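PDB 3T69: probable 2-dehydro-3-deoxygalactonokinase DgoK1 from Sinorhizobium meliloti, which probably phosphorylates 2-dehydro-3-deoxy-D-galactonate at the expense of ATP, the second step of D-galactonate breakdown, in the DeLey-Doudoroff route of galactose degradation. Local coordinates for residues B[126-129]-B[130-133]. Residues are numbered along the deposited sequence; the frame is centred on the assembly and turned at random.
Sequences RGEE and TQLL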
# COMPACT_ATOMS: atom_id res chain seq x y z
N ARG B 126 4.20 -19.35 -7.28
CA ARG B 126 4.64 -19.86 -8.55
C ARG B 126 6.17 -19.56 -8.74
O ARG B 126 6.55 -18.46 -9.18
CB ARG B 126 3.74 -19.23 -9.62
CG ARG B 126 3.38 -20.11 -10.75
CD ARG B 126 2.49 -19.48 -11.80
NE ARG B 126 1.08 -19.86 -11.66
CZ ARG B 126 0.58 -21.10 -11.81
NH1 ARG B 126 1.36 -22.12 -12.12
NH2 ARG B 126 -0.73 -21.31 -11.66
N GLY B 127 7.06 -20.49 -8.35
CA GLY B 127 8.53 -20.32 -8.53
C GLY B 127 9.42 -20.55 -7.31
O GLY B 127 10.54 -21.10 -7.38
N GLU B 128 8.93 -20.10 -6.17
CA GLU B 128 9.53 -20.32 -4.87
C GLU B 128 9.42 -21.78 -4.49
O GLU B 128 10.14 -22.26 -3.58
CB GLU B 128 8.80 -19.45 -3.80
CG GLU B 128 8.97 -17.90 -3.91
CD GLU B 128 8.00 -17.23 -4.85
OE1 GLU B 128 7.06 -17.91 -5.33
OE2 GLU B 128 8.14 -16.01 -5.13
N GLU B 129 8.52 -22.52 -5.14
CA GLU B 129 8.48 -23.95 -4.80
C GLU B 129 9.71 -24.64 -5.40
O GLU B 129 10.16 -25.62 -4.89
CB GLU B 129 7.18 -24.68 -5.23
CG GLU B 129 7.10 -25.03 -6.69
CD GLU B 129 7.09 -23.78 -7.51
OE1 GLU B 129 6.40 -22.84 -7.06
OE2 GLU B 129 7.77 -23.70 -8.56
N THR B 130 10.24 -24.10 -6.49
CA THR B 130 11.43 -24.68 -7.07
C THR B 130 12.73 -24.33 -6.30
O THR B 130 13.64 -25.15 -6.23
CB THR B 130 11.52 -24.33 -8.54
OG1 THR B 130 10.37 -24.89 -9.19
CG2 THR B 130 12.79 -24.92 -9.13
N GLN B 131 12.77 -23.14 -5.69
CA GLN B 131 13.84 -22.83 -4.77
C GLN B 131 13.67 -23.70 -3.55
O GLN B 131 14.62 -23.99 -2.85
CB GLN B 131 13.88 -21.34 -4.42
CG GLN B 131 13.75 -20.41 -5.65
CD GLN B 131 13.75 -18.92 -5.28
OE1 GLN B 131 12.80 -18.40 -4.69
NE2 GLN B 131 14.82 -18.24 -5.63
N LEU B 132 12.48 -24.16 -3.28
CA LEU B 132 12.36 -25.04 -2.11
C LEU B 132 12.67 -26.49 -2.44
O LEU B 132 13.06 -27.27 -1.56
CB LEU B 132 10.98 -24.94 -1.47
CG LEU B 132 10.64 -23.66 -0.71
CD1 LEU B 132 9.14 -23.61 -0.48
CD2 LEU B 132 11.39 -23.59 0.60
N LEU B 133 12.48 -26.86 -3.69
CA LEU B 133 12.85 -28.20 -4.13
C LEU B 133 14.37 -28.25 -3.98
O LEU B 133 14.92 -29.19 -3.39
CB LEU B 133 12.43 -28.45 -5.58
CG LEU B 133 12.95 -29.71 -6.28
CD1 LEU B 133 12.49 -30.98 -5.60
CD2 LEU B 133 12.52 -29.65 -7.72
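E129 and T130 meet side chain to side chain in the first turn of helix 128-139 of what is probably an ASKHA-type kinase, a helix whose N-cap position is held by G127. The E129 carboxylate folds back over the start of the helix: with CG set between the backbone N and the carbonyl carbon (chi1 78°) and a second bend at chi2, OE1 offers its syn lone pair to G127 N at 2.8 Å, an almost straight bond (171°). OE2 takes the hydroxyl OG1 of T130 at 2.9 Å, on its anti side and somewhat out of the carboxylate plane. One buried carboxylate thus ties the residue ahead of the helix to its first turn, and an alanine here would probably leave both G127 N and T130 OG1 without these acceptors. E128 and Q131 run side by side, their carboxylate and amide planes 68° apart, and touch lightly where Q131 OE1 nears E128 CG at 3.9 Å. Beyond them, Q131 reaches helix 290-305, and L132 packs on strands 143-148 and 153-159, placing this turn between helix and sheet. The backbone bond from L133 N to E129 O, 2.9 Å, carries the helix into its next turn.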